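PDB 1YQF: hypothetical protein Lmaj011689 from Leishmania major, which is of unknown function but belongs to the MAM33 (mitochondrial glycoprotein) family and is a sequence homologue of human p32. Local coordinates for residues R33-E36 with E37-R41; S111-G115 with E116-N120; F178-L181 with Y182-A186; A186-Q189 with D190-A193; E192-L195 with T196-K200. All blocks are in the same frame, centred on the assembly; numbering follows the deposited sequence.

Contact 1: R33-E36 with E37-R41; sequences RELE and EEMGR
Arg33 O accepts the N-H of Glu37 at 2.9 Å, one of the i to i+4 bonds in the last turns of the N-terminal alpha-helix 23-39. The Arg33 guanidinium leads away and forms a salt bridge with Asp157 of the second subunit. Glu34 and Glu37 run side by side, their carboxylate planes 76° apart and Glu34 OE1 3.7 Å from Glu37 OE2, a like-charge approach that probably raises their proton affinity. The Glu34 chain bends at chi2 (-56°), and a water donates to both Glu34 OE1 and Glu38 OE2, bridging two carboxylates and probably tempering their repulsion. Leu35 lies alongside Met39, CD2 3.9 Å from CE, and packs on Leu195 of helix 173-202. From Glu36 O comes a weak bond to Gly40 N, where the helix gives way to loop. Just beyond, Arg41 folds back to Glu38, whose OE1 also accepts from Gln188 NE2: Arg41 NH1 forms a salt bridge with the syn lone pair of Glu38 OE1 at 3.2 Å, the oxygen lying in the guanidinium plane.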
loop_
_atom_site.group_PDB
_atom_site.type_symbol
_atom_site.label_atom_id
_atom_site.label_comp_id
_atom_site.label_asym_id
_atom_site.label_seq_id
_atom_site.Cartn_x
_atom_site.Cartn_y
_atom_site.Cartn_z
ATOM N N ARG A 33 -36.069 6.912 -5.111
ATOM C CA ARG A 33 -36.227 8.121 -5.915
ATOM C C ARG A 33 -35.000 8.356 -6.790
ATOM O O ARG A 33 -35.126 8.803 -7.925
ATOM C CB ARG A 33 -36.473 9.346 -5.022
ATOM C CG ARG A 33 -37.936 9.544 -4.620
ATOM C CD ARG A 33 -38.252 10.955 -4.141
ATOM N NE ARG A 33 -37.538 11.286 -2.908
ATOM C CZ ARG A 33 -37.879 10.858 -1.689
ATOM N NH1 ARG A 33 -38.939 10.070 -1.504
ATOM N NH2 ARG A 33 -37.155 11.225 -0.637
ATOM N N GLU A 34 -33.817 8.050 -6.263
ATOM C CA GLU A 34 -32.581 8.199 -7.027
ATOM C C GLU A 34 -32.496 7.160 -8.143
ATOM O O GLU A 34 -32.055 7.469 -9.241
ATOM C CB GLU A 34 -31.354 8.098 -6.115
ATOM C CG GLU A 34 -31.199 9.259 -5.140
ATOM C CD GLU A 34 -31.158 10.612 -5.823
ATOM O OE1 GLU A 34 -30.227 10.845 -6.623
ATOM O OE2 GLU A 34 -32.061 11.439 -5.560
ATOM N N LEU A 35 -32.930 5.935 -7.859
ATOM C CA LEU A 35 -32.930 4.863 -8.855
ATOM C C LEU A 35 -33.878 5.199 -9.991
ATOM O O LEU A 35 -33.540 5.018 -11.155
ATOM C CB LEU A 35 -33.347 3.523 -8.241
ATOM C CG LEU A 35 -32.238 2.484 -8.098
ATOM C CD1 LEU A 35 -32.734 1.332 -7.252
ATOM C CD2 LEU A 35 -31.756 1.987 -9.451
ATOM N N GLU A 36 -35.067 5.677 -9.639
ATOM C CA GLU A 36 -36.053 6.114 -10.625
ATOM C C GLU A 36 -35.475 7.243 -11.473
ATOM O O GLU A 36 -35.579 7.226 -12.698
ATOM C CB GLU A 36 -37.332 6.587 -9.935
ATOM C CG GLU A 36 -38.211 5.445 -9.454
ATOM C CD GLU A 36 -39.134 5.841 -8.319
ATOM O OE1 GLU A 36 -39.358 7.056 -8.119
ATOM O OE2 GLU A 36 -39.639 4.927 -7.631
ATOM N N GLU A 37 -34.854 8.205 -10.796
ATOM C CA GLU A 37 -34.174 9.332 -11.435
ATOM C C GLU A 37 -33.162 8.830 -12.469
ATOM O O GLU A 37 -33.253 9.175 -13.648
ATOM C CB GLU A 37 -33.479 10.192 -10.362
ATOM C CG GLU A 37 -33.103 11.608 -10.773
ATOM C CD GLU A 37 -32.922 12.523 -9.570
ATOM O OE1 GLU A 37 -33.929 12.801 -8.882
ATOM O OE2 GLU A 37 -31.776 12.955 -9.301
ATOM N N GLU A 38 -32.226 7.992 -12.018
ATOM C CA GLU A 38 -31.161 7.444 -12.865
ATOM C C GLU A 38 -31.689 6.609 -14.027
ATOM O O GLU A 38 -31.204 6.717 -15.154
ATOM C CB GLU A 38 -30.224 6.562 -12.032
ATOM C CG GLU A 38 -29.374 7.302 -11.009
ATOM C CD GLU A 38 -28.531 8.400 -11.623
ATOM O OE1 GLU A 38 -27.971 8.170 -12.710
ATOM O OE2 GLU A 38 -28.431 9.489 -11.022
ATOM N N MET A 39 -32.675 5.770 -13.726
ATOM C CA MET A 39 -33.251 4.830 -14.687
ATOM C C MET A 39 -34.013 5.525 -15.818
ATOM O O MET A 39 -34.177 4.956 -16.896
ATOM C CB MET A 39 -34.183 3.849 -13.956
ATOM C CG MET A 39 -34.370 2.507 -14.642
ATOM S SD MET A 39 -32.897 1.463 -14.571
ATOM C CE MET A 39 -33.025 0.753 -12.924
ATOM N N GLY A 40 -34.472 6.749 -15.566
ATOM C CA GLY A 40 -35.243 7.515 -16.530
ATOM C C GLY A 40 -34.459 8.586 -17.267
ATOM O O GLY A 40 -35.037 9.339 -18.049
ATOM N N ARG A 41 -33.153 8.663 -17.025
ATOM C CA ARG A 41 -32.297 9.608 -17.739
ATOM C C ARG A 41 -32.156 9.186 -19.201
ATOM O O ARG A 41 -32.192 7.996 -19.519
ATOM C CB ARG A 41 -30.906 9.679 -17.107
ATOM C CG ARG A 41 -30.825 10.422 -15.786
ATOM C CD ARG A 41 -29.438 10.358 -15.148
ATOM N NE ARG A 41 -28.408 10.905 -16.034
ATOM C CZ ARG A 41 -27.094 10.730 -15.892
ATOM N NH1 ARG A 41 -26.603 10.015 -14.885
ATOM N NH2 ARG A 41 -26.258 11.279 -16.768
HETATM O O HOH W 1 -28.535 9.769 -8.416
#

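Contact 2: S111-G115 with E116-N120; sequences SIEEG and ELVLN
Ser111 and Asn120 meet through their polar ends: Asn120 ND2 donates to Ser111 OG at 3.0 Å, with the hydroxyl tilted 16° from the amide plane. Ser111 OG sits between its own backbone N and carbonyl carbon (chi1 48°), on the sheet face shared with Glu113 and Val118. There it donates a hydrogen bond to Glu113 OE1, which it meets from above the carboxylate plane, 58° out of it. The hydroxyl therefore accepts from one side chain and donates to another. The Glu113 chain crosses Val118 at about a right angle, its CG 3.7 Å from Val118 CG2, and the methylene part of the acid lies against the valine branch. These residues belong to a beta hairpin of strands 105-113 and 116-125, closed by a type I' turn from Glu113 to Glu116, in which Glu114 and Gly115 both have positive phi. Ser111 and Val118 form an antiparallel hydrogen-bonded pair, Ser111 N to Val118 O at 2.9 Å and Val118 N to Ser111 O at 3.0 Å. On the other face Ile112 and Leu117, a non-hydrogen-bonded pair, lie side by side and point the same way, with Ile112 CG1 4.0 Å from Leu117 CD1. Ile112 also packs on Val179 and Val180 of helix 173-202, while the backbone of Ile112 is hydrogen-bonded to His92 in the neighbouring strand 92-99.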
loop_
_atom_site.group_PDB
_atom_site.type_symbol
_atom_site.label_atom_id
_atom_site.label_comp_id
_atom_site.label_asym_id
_atom_site.label_seq_id
_atom_site.Cartn_x
_atom_site.Cartn_y
_atom_site.Cartn_z
ATOM N N SER A 111 -0.381 6.381 -17.728
ATOM C CA SER A 111 -1.543 7.123 -17.267
ATOM C C SER A 111 -2.141 7.877 -18.448
ATOM O O SER A 111 -1.428 8.265 -19.378
ATOM C CB SER A 111 -1.160 8.081 -16.138
ATOM O OG SER A 111 -0.011 8.835 -16.469
ATOM N N ILE A 112 -3.456 8.061 -18.412
ATOM C CA ILE A 112 -4.176 8.766 -19.463
ATOM C C ILE A 112 -4.568 10.126 -18.908
ATOM O O ILE A 112 -5.351 10.218 -17.961
ATOM C CB ILE A 112 -5.425 7.976 -19.905
ATOM C CG1 ILE A 112 -5.042 6.549 -20.312
ATOM C CG2 ILE A 112 -6.124 8.688 -21.070
ATOM C CD1 ILE A 112 -6.228 5.621 -20.479
ATOM N N GLU A 113 -3.999 11.175 -19.491
ATOM C CA GLU A 113 -4.241 12.542 -19.049
ATOM C C GLU A 113 -4.358 13.468 -20.255
ATOM O O GLU A 113 -3.422 13.577 -21.048
ATOM C CB GLU A 113 -3.132 13.020 -18.098
ATOM C CG GLU A 113 -1.732 12.503 -18.401
ATOM C CD GLU A 113 -0.825 12.528 -17.183
ATOM O OE1 GLU A 113 -1.037 11.709 -16.259
ATOM O OE2 GLU A 113 0.103 13.366 -17.147
ATOM N N GLU A 114 -5.516 14.116 -20.382
ATOM C CA GLU A 114 -5.818 15.020 -21.495
ATOM C C GLU A 114 -5.812 14.289 -22.840
ATOM O O GLU A 114 -5.368 14.831 -23.859
ATOM C CB GLU A 114 -4.849 16.214 -21.516
ATOM C CG GLU A 114 -4.663 16.908 -20.169
ATOM C CD GLU A 114 -5.931 17.573 -19.661
ATOM O OE1 GLU A 114 -6.893 16.850 -19.316
ATOM O OE2 GLU A 114 -5.967 18.824 -19.600
ATOM N N GLY A 115 -6.311 13.053 -22.830
ATOM C CA GLY A 115 -6.337 12.215 -24.018
ATOM C C GLY A 115 -4.954 11.841 -24.522
ATOM O O GLY A 115 -4.799 11.446 -25.676
ATOM N N GLU A 116 -3.953 11.960 -23.650
ATOM C CA GLU A 116 -2.557 11.718 -24.001
ATOM C C GLU A 116 -2.018 10.579 -23.144
ATOM O O GLU A 116 -2.286 10.513 -21.947
ATOM C CB GLU A 116 -1.722 12.985 -23.772
ATOM C CG GLU A 116 -0.331 12.952 -24.387
ATOM C CD GLU A 116 0.489 14.186 -24.047
ATOM O OE1 GLU A 116 0.939 14.304 -22.885
ATOM O OE2 GLU A 116 0.688 15.043 -24.938
ATOM N N LEU A 117 -1.259 9.685 -23.766
ATOM C CA LEU A 117 -0.651 8.571 -23.053
ATOM C C LEU A 117 0.693 9.008 -22.492
ATOM O O LEU A 117 1.533 9.530 -23.222
ATOM C CB LEU A 117 -0.474 7.369 -23.983
ATOM C CG LEU A 117 -1.380 6.165 -23.729
ATOM C CD1 LEU A 117 -2.859 6.553 -23.686
ATOM C CD2 LEU A 117 -1.141 5.121 -24.805
ATOM N N VAL A 118 0.882 8.799 -21.192
ATOM C CA VAL A 118 2.141 9.106 -20.527
ATOM C C VAL A 118 2.713 7.827 -19.923
ATOM O O VAL A 118 2.031 7.100 -19.208
ATOM C CB VAL A 118 1.976 10.177 -19.434
ATOM C CG1 VAL A 118 3.319 10.488 -18.778
ATOM C CG2 VAL A 118 1.375 11.454 -20.026
ATOM N N LEU A 119 3.978 7.571 -20.230
ATOM C CA LEU A 119 4.678 6.373 -19.799
ATOM C C LEU A 119 5.351 6.618 -18.459
ATOM O O LEU A 119 6.129 7.558 -18.312
ATOM C CB LEU A 119 5.713 6.019 -20.851
ATOM C CG LEU A 119 6.487 4.715 -20.752
ATOM C CD1 LEU A 119 5.563 3.500 -20.680
ATOM C CD2 LEU A 119 7.399 4.650 -21.964
ATOM N N ASN A 120 5.055 5.766 -17.483
ATOM C CA ASN A 120 5.566 5.941 -16.124
ATOM C C ASN A 120 6.519 4.852 -15.630
ATOM O O ASN A 120 7.292 5.095 -14.709
ATOM C CB ASN A 120 4.393 6.085 -15.152
ATOM C CG ASN A 120 3.660 7.403 -15.322
ATOM O OD1 ASN A 120 4.279 8.464 -15.423
ATOM N ND2 ASN A 120 2.338 7.340 -15.367
#

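Contact 3: F178-L181 with Y182-A186; sequences FVVL and YSFWA
Helix 173-202, the long C-terminal alpha-helix, here carries aromatic and branched side chains spaced four residues apart, and packs against the antiparallel sheet through Phe178, Val179, Val180 and Tyr182. Phe178 and Tyr182 run side by side, both with CG anti to the backbone N (chi1 169° and -166°). Their rings are oblique, planes 34° apart, and Phe178 CZ comes 3.7 Å from Tyr182 CD1; Tyr182 CB lies over one face of the Phe178 ring, toward its rim. Tyr80 of strand 74-81 and Val56 of strand 55-58 pack on both residues, and Phe65 meets Tyr182 edge-to-face. Two residues on, the next such pair has Val180 CG1 3.5 Å from Phe184 CE2. The carbonyl oxygen of Val180 lies over one face of that ring, offset toward its rim, while also accepting Phe184 N. Val179 O is gripped twice from opposite faces of its plane, by Ser183 N at 2.9 Å and by Ser183 OG, likewise at 2.9 Å.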
loop_
_atom_site.group_PDB
_atom_site.type_symbol
_atom_site.label_atom_id
_atom_site.label_comp_id
_atom_site.label_asym_id
_atom_site.label_seq_id
_atom_site.Cartn_x
_atom_site.Cartn_y
_atom_site.Cartn_z
ATOM N N PHE A 178 -10.993 4.979 -25.125
ATOM C CA PHE A 178 -11.887 3.860 -24.841
ATOM C C PHE A 178 -11.960 3.616 -23.339
ATOM O O PHE A 178 -13.044 3.594 -22.770
ATOM C CB PHE A 178 -11.425 2.579 -25.534
ATOM C CG PHE A 178 -12.146 1.352 -25.057
ATOM C CD1 PHE A 178 -13.430 1.076 -25.502
ATOM C CD2 PHE A 178 -11.553 0.486 -24.145
ATOM C CE1 PHE A 178 -14.109 -0.052 -25.061
ATOM C CE2 PHE A 178 -12.228 -0.640 -23.694
ATOM C CZ PHE A 178 -13.507 -0.911 -24.152
ATOM N N VAL A 179 -10.799 3.434 -22.711
ATOM C CA VAL A 179 -10.723 3.158 -21.278
ATOM C C VAL A 179 -11.455 4.228 -20.471
ATOM O O VAL A 179 -12.230 3.902 -19.573
ATOM C CB VAL A 179 -9.259 3.056 -20.785
ATOM C CG1 VAL A 179 -9.196 2.943 -19.255
ATOM C CG2 VAL A 179 -8.561 1.865 -21.424
ATOM N N VAL A 180 -11.199 5.494 -20.790
ATOM C CA VAL A 180 -11.845 6.614 -20.106
ATOM C C VAL A 180 -13.362 6.528 -20.265
ATOM O O VAL A 180 -14.099 6.655 -19.292
ATOM C CB VAL A 180 -11.355 7.984 -20.648
ATOM C CG1 VAL A 180 -12.113 9.138 -19.996
ATOM C CG2 VAL A 180 -9.870 8.162 -20.407
ATOM N N LEU A 181 -13.809 6.309 -21.497
ATOM C CA LEU A 181 -15.232 6.229 -21.820
ATOM C C LEU A 181 -15.896 5.006 -21.200
ATOM O O LEU A 181 -17.049 5.069 -20.780
ATOM C CB LEU A 181 -15.440 6.199 -23.341
ATOM C CG LEU A 181 -15.278 7.509 -24.114
ATOM C CD1 LEU A 181 -15.465 7.250 -25.603
ATOM C CD2 LEU A 181 -16.249 8.582 -23.633
ATOM N N TYR A 182 -15.167 3.896 -21.155
ATOM C CA TYR A 182 -15.685 2.653 -20.600
ATOM C C TYR A 182 -15.780 2.762 -19.085
ATOM O O TYR A 182 -16.696 2.219 -18.480
ATOM C CB TYR A 182 -14.796 1.468 -20.984
ATOM C CG TYR A 182 -15.440 0.129 -20.725
ATOM C CD1 TYR A 182 -16.220 -0.483 -21.693
ATOM C CD2 TYR A 182 -15.280 -0.520 -19.504
ATOM C CE1 TYR A 182 -16.820 -1.713 -21.460
ATOM C CE2 TYR A 182 -15.878 -1.752 -19.259
ATOM C CZ TYR A 182 -16.645 -2.342 -20.241
ATOM O OH TYR A 182 -17.239 -3.559 -20.010
ATOM N N SER A 183 -14.841 3.482 -18.479
ATOM C CA SER A 183 -14.858 3.710 -17.039
ATOM C C SER A 183 -16.071 4.544 -16.620
ATOM O O SER A 183 -16.715 4.226 -15.626
ATOM C CB SER A 183 -13.568 4.386 -16.579
ATOM O OG SER A 183 -12.469 3.497 -16.701
ATOM N N PHE A 184 -16.380 5.597 -17.382
ATOM C CA PHE A 184 -17.548 6.434 -17.100
ATOM C C PHE A 184 -18.816 5.596 -17.192
ATOM O O PHE A 184 -19.688 5.691 -16.335
ATOM C CB PHE A 184 -17.670 7.616 -18.082
ATOM C CG PHE A 184 -16.630 8.701 -17.897
ATOM C CD1 PHE A 184 -16.182 9.082 -16.632
ATOM C CD2 PHE A 184 -16.116 9.365 -19.009
ATOM C CE1 PHE A 184 -15.228 10.093 -16.486
ATOM C CE2 PHE A 184 -15.165 10.376 -18.866
ATOM C CZ PHE A 184 -14.722 10.738 -17.606
ATOM N N TRP A 185 -18.907 4.773 -18.235
ATOM C CA TRP A 185 -20.073 3.924 -18.451
ATOM C C TRP A 185 -20.224 2.906 -17.331
ATOM O O TRP A 185 -21.287 2.796 -16.740
ATOM C CB TRP A 185 -19.993 3.196 -19.797
ATOM C CG TRP A 185 -21.036 2.123 -19.929
ATOM C CD1 TRP A 185 -22.347 2.294 -20.254
ATOM C CD2 TRP A 185 -20.858 0.719 -19.714
ATOM N NE1 TRP A 185 -22.999 1.084 -20.259
ATOM C CE2 TRP A 185 -22.107 0.099 -19.930
ATOM C CE3 TRP A 185 -19.764 -0.083 -19.354
ATOM C CZ2 TRP A 185 -22.294 -1.280 -19.808
ATOM C CZ3 TRP A 185 -19.952 -1.456 -19.232
ATOM C CH2 TRP A 185 -21.209 -2.039 -19.461
ATOM N N ALA A 186 -19.151 2.166 -17.059
ATOM C CA ALA A 186 -19.145 1.133 -16.024
ATOM C C ALA A 186 -19.405 1.706 -14.637
ATOM O O ALA A 186 -20.029 1.051 -13.804
ATOM C CB ALA A 186 -17.823 0.366 -16.034
#

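Contact 4: A186-Q189 with D190-A193; sequences AEQQ and DYEA
Gln188 NE2 donates to Glu192 OE2 at 3.0 Å, a nearly straight bond with an angle of 172° at the hydrogen. The acceptor lies in the amide plane of Gln188, but the donor meets OE2 on its anti side, somewhat out of the carboxylate plane; the two flat groups stand 67° apart. Gln188 reaches its partner by a bend at chi2 (66°), whereas the Glu192 chain extends beyond CG. The same NE2 also bonds to Glu38 of helix 23-39, so two acidic side chains share one amide nitrogen, and Glu192 OE2 has a salt bridge to Lys44 that probably helps balance the negative charge. Tyr191 brings its ring edge toward the amide, with Gln188 NE2 near the ring plane. The Gln188-Glu192 pair is an i to i+4 pairing across one turn in the middle of alpha-helix 173-202. Regular i to i+4 backbone bonds run beneath it, Glu192 N to Gln188 O at 3.1 Å among them. Farther round the helix, Glu187 is hydrogen-bonded to Tyr146 of the second subunit, and that tyrosine also packs on Asp190 and Tyr191. Glu38 touches Tyr191 and Glu192 from the neighbouring helix.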
loop_
_atom_site.group_PDB
_atom_site.type_symbol
_atom_site.label_atom_id
_atom_site.label_comp_id
_atom_site.label_asym_id
_atom_site.label_seq_id
_atom_site.Cartn_x
_atom_site.Cartn_y
_atom_site.Cartn_z
ATOM N N ALA A 186 -19.151 2.166 -17.059
ATOM C CA ALA A 186 -19.145 1.133 -16.024
ATOM C C ALA A 186 -19.405 1.706 -14.637
ATOM O O ALA A 186 -20.029 1.051 -13.804
ATOM C CB ALA A 186 -17.823 0.366 -16.034
ATOM N N GLU A 187 -18.938 2.928 -14.397
ATOM C CA GLU A 187 -19.138 3.587 -13.108
ATOM C C GLU A 187 -20.618 3.877 -12.882
ATOM O O GLU A 187 -21.111 3.760 -11.768
ATOM C CB GLU A 187 -18.329 4.885 -13.032
ATOM C CG GLU A 187 -18.631 5.760 -11.821
ATOM C CD GLU A 187 -18.352 5.059 -10.501
ATOM O OE1 GLU A 187 -17.258 4.458 -10.368
ATOM O OE2 GLU A 187 -19.219 5.114 -9.596
ATOM N N GLN A 188 -21.311 4.276 -13.943
ATOM C CA GLN A 188 -22.751 4.518 -13.890
ATOM C C GLN A 188 -23.501 3.219 -13.591
ATOM O O GLN A 188 -24.464 3.223 -12.834
ATOM C CB GLN A 188 -23.241 5.121 -15.215
ATOM C CG GLN A 188 -24.754 5.350 -15.314
ATOM C CD GLN A 188 -25.269 6.400 -14.340
ATOM O OE1 GLN A 188 -24.600 7.402 -14.083
ATOM N NE2 GLN A 188 -26.465 6.177 -13.805
ATOM N N GLN A 189 -23.049 2.114 -14.182
ATOM C CA GLN A 189 -23.701 0.820 -13.989
ATOM C C GLN A 189 -23.561 0.351 -12.548
ATOM O O GLN A 189 -24.523 -0.123 -11.957
ATOM C CB GLN A 189 -23.131 -0.244 -14.933
ATOM C CG GLN A 189 -23.123 0.132 -16.418
ATOM C CD GLN A 189 -24.454 0.697 -16.902
ATOM O OE1 GLN A 189 -25.481 0.017 -16.839
ATOM N NE2 GLN A 189 -24.437 1.939 -17.387
ATOM N N ASP A 190 -22.365 0.499 -11.983
ATOM C CA ASP A 190 -22.108 0.079 -10.611
ATOM C C ASP A 190 -22.862 0.945 -9.611
ATOM O O ASP A 190 -23.344 0.444 -8.600
ATOM C CB ASP A 190 -20.608 0.104 -10.304
ATOM C CG ASP A 190 -19.874 -1.080 -10.899
ATOM O OD1 ASP A 190 -20.437 -2.196 -10.901
ATOM O OD2 ASP A 190 -18.732 -0.988 -11.395
ATOM N N TYR A 191 -22.965 2.240 -9.900
ATOM C CA TYR A 191 -23.705 3.160 -9.041
ATOM C C TYR A 191 -25.167 2.726 -8.974
ATOM O O TYR A 191 -25.758 2.691 -7.901
ATOM C CB TYR A 191 -23.590 4.602 -9.559
ATOM C CG TYR A 191 -24.451 5.606 -8.822
ATOM C CD1 TYR A 191 -24.455 5.663 -7.436
ATOM C CD2 TYR A 191 -25.273 6.489 -9.517
ATOM C CE1 TYR A 191 -25.244 6.579 -6.755
ATOM C CE2 TYR A 191 -26.070 7.405 -8.849
ATOM C CZ TYR A 191 -26.051 7.449 -7.464
ATOM O OH TYR A 191 -26.840 8.358 -6.790
ATOM N N GLU A 192 -25.736 2.369 -10.123
ATOM C CA GLU A 192 -27.116 1.892 -10.176
ATOM C C GLU A 192 -27.313 0.613 -9.360
ATOM O O GLU A 192 -28.296 0.494 -8.632
ATOM C CB GLU A 192 -27.564 1.683 -11.623
ATOM C CG GLU A 192 -28.059 2.963 -12.281
ATOM C CD GLU A 192 -28.230 2.832 -13.782
ATOM O OE1 GLU A 192 -28.385 1.692 -14.271
ATOM O OE2 GLU A 192 -28.212 3.874 -14.470
ATOM N N ALA A 193 -26.377 -0.328 -9.467
ATOM C CA ALA A 193 -26.438 -1.557 -8.672
ATOM C C ALA A 193 -26.272 -1.241 -7.185
ATOM O O ALA A 193 -26.880 -1.884 -6.325
ATOM C CB ALA A 193 -25.371 -2.551 -9.132
#

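Contact 5: E192-L195 with T196-K200; sequences EAWL and TTMNK
Trp194 has its CG anti to the backbone N (chi1 -177°) and Met198 does likewise (178°), which sends both side chains off helix 173-202 in the same direction, one helical turn apart. The Met198 chain stays extended until it bends at chi3 (-88°), bringing the methyl group to the indole: CE is 3.7 Å from both Trp194 CH2 and Trp194 CZ2. The sulfur, Met198 SD, lies 4.7 Å from the centroid of the Trp194 six-membered ring, obliquely placed to it, a Met-aromatic contact. Phe124 of the second subunit meets the indole edge-to-face and packs on Met198 too, while Trp194 NE1 donates to Ile122 O of that subunit, so the pair forms part of the subunit interface. Two threonines turn their hydroxyls back onto the backbone. Thr196 OG1 and Thr196 N reach Glu192 O from opposite faces of its plane, each at 3.2 Å. Asn199 N is bonded to Leu195 O, and the Asn199 amide goes on to Thr31 of helix 23-39. Thr197, which also packs on Phe124 of the second subunit, repeats the double grip more closely on Ala193 O, with its N at 3.0 Å and OG1 at 2.9 Å.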
loop_
_atom_site.group_PDB
_atom_site.type_symbol
_atom_site.label_atom_id
_atom_site.label_comp_id
_atom_site.label_asym_id
_atom_site.label_seq_id
_atom_site.Cartn_x
_atom_site.Cartn_y
_atom_site.Cartn_z
ATOM N N GLU A 192 -25.736 2.369 -10.123
ATOM C CA GLU A 192 -27.116 1.892 -10.176
ATOM C C GLU A 192 -27.313 0.613 -9.360
ATOM O O GLU A 192 -28.296 0.494 -8.632
ATOM C CB GLU A 192 -27.564 1.683 -11.623
ATOM C CG GLU A 192 -28.059 2.963 -12.281
ATOM C CD GLU A 192 -28.230 2.832 -13.782
ATOM O OE1 GLU A 192 -28.385 1.692 -14.271
ATOM O OE2 GLU A 192 -28.212 3.874 -14.470
ATOM N N ALA A 193 -26.377 -0.328 -9.467
ATOM C CA ALA A 193 -26.438 -1.557 -8.672
ATOM C C ALA A 193 -26.272 -1.241 -7.185
ATOM O O ALA A 193 -26.880 -1.884 -6.325
ATOM C CB ALA A 193 -25.371 -2.551 -9.132
ATOM N N TRP A 194 -25.458 -0.230 -6.899
ATOM C CA TRP A 194 -25.203 0.239 -5.542
ATOM C C TRP A 194 -26.470 0.831 -4.914
ATOM O O TRP A 194 -26.739 0.621 -3.734
ATOM C CB TRP A 194 -24.070 1.270 -5.587
ATOM C CG TRP A 194 -23.606 1.827 -4.280
ATOM C CD1 TRP A 194 -22.616 1.329 -3.484
ATOM C CD2 TRP A 194 -24.063 3.028 -3.646
ATOM N NE1 TRP A 194 -22.444 2.132 -2.380
ATOM C CE2 TRP A 194 -23.322 3.182 -2.455
ATOM C CE3 TRP A 194 -25.035 3.986 -3.955
ATOM C CZ2 TRP A 194 -23.520 4.251 -1.581
ATOM C CZ3 TRP A 194 -25.229 5.052 -3.084
ATOM C CH2 TRP A 194 -24.476 5.172 -1.910
ATOM N N LEU A 195 -27.252 1.556 -5.708
ATOM C CA LEU A 195 -28.489 2.162 -5.221
ATOM C C LEU A 195 -29.517 1.095 -4.862
ATOM O O LEU A 195 -30.151 1.166 -3.815
ATOM C CB LEU A 195 -29.076 3.098 -6.274
ATOM C CG LEU A 195 -28.337 4.410 -6.521
ATOM C CD1 LEU A 195 -28.912 5.105 -7.740
ATOM C CD2 LEU A 195 -28.426 5.316 -5.308
ATOM N N THR A 196 -29.669 0.112 -5.745
ATOM C CA THR A 196 -30.557 -1.032 -5.523
ATOM C C THR A 196 -30.182 -1.794 -4.254
ATOM O O THR A 196 -31.053 -2.186 -3.482
ATOM C CB THR A 196 -30.491 -1.993 -6.728
ATOM O OG1 THR A 196 -30.850 -1.297 -7.931
ATOM C CG2 THR A 196 -31.533 -3.104 -6.618
ATOM N N THR A 197 -28.881 -1.999 -4.054
ATOM C CA THR A 197 -28.379 -2.763 -2.917
ATOM C C THR A 197 -28.582 -2.026 -1.599
ATOM O O THR A 197 -28.909 -2.643 -0.589
ATOM C CB THR A 197 -26.892 -3.082 -3.116
ATOM O OG1 THR A 197 -26.729 -3.891 -4.289
ATOM C CG2 THR A 197 -26.344 -3.946 -1.976
ATOM N N MET A 198 -28.379 -0.711 -1.607
ATOM C CA MET A 198 -28.610 0.094 -0.414
ATOM C C MET A 198 -30.102 0.155 -0.112
ATOM O O MET A 198 -30.505 0.193 1.049
ATOM C CB MET A 198 -28.070 1.510 -0.586
ATOM C CG MET A 198 -28.340 2.387 0.624
ATOM S SD MET A 198 -27.669 4.015 0.459
ATOM C CE MET A 198 -26.029 3.749 1.101
ATOM N N ASN A 199 -30.911 0.181 -1.166
ATOM C CA ASN A 199 -32.361 0.198 -1.035
ATOM C C ASN A 199 -32.846 -1.087 -0.372
ATOM O O ASN A 199 -33.693 -1.052 0.518
ATOM C CB ASN A 199 -33.019 0.365 -2.408
ATOM C CG ASN A 199 -34.533 0.327 -2.338
ATOM O OD1 ASN A 199 -35.148 -0.714 -2.581
ATOM N ND2 ASN A 199 -35.140 1.458 -1.997
ATOM N N LYS A 200 -32.288 -2.213 -0.810
ATOM C CA LYS A 200 -32.539 -3.519 -0.200
ATOM C C LYS A 200 -32.203 -3.469 1.283
ATOM O O LYS A 200 -32.942 -3.982 2.124
ATOM C CB LYS A 200 -31.668 -4.577 -0.884
ATOM C CG LYS A 200 -31.738 -5.978 -0.284
ATOM C CD LYS A 200 -30.874 -6.934 -1.096
ATOM C CE LYS A 200 -30.856 -8.334 -0.510
ATOM N NZ LYS A 200 -29.856 -9.204 -1.194
#

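From the N terminus, contact 1 comes first, in the last turns of helix 23-39; contact 2 then closes the tight hairpin turn between the last two strands of the sheet. Contacts 3, 4 and 5 follow in order along helix 173-202, contact 4 sharing Ala186 with contact 3 and Glu192 and Ala193 with contact 5. None encloses another. Contact 3 meets contact 2 where Val179 and Val180 pack on Ile112, tying the helix to the sheet. Far along the helix, contact 1 touches contacts 4 and 5 through Glu38 and Leu35, joining the two terminal helices. Contacts 1, 4 and 5 also reach the second subunit.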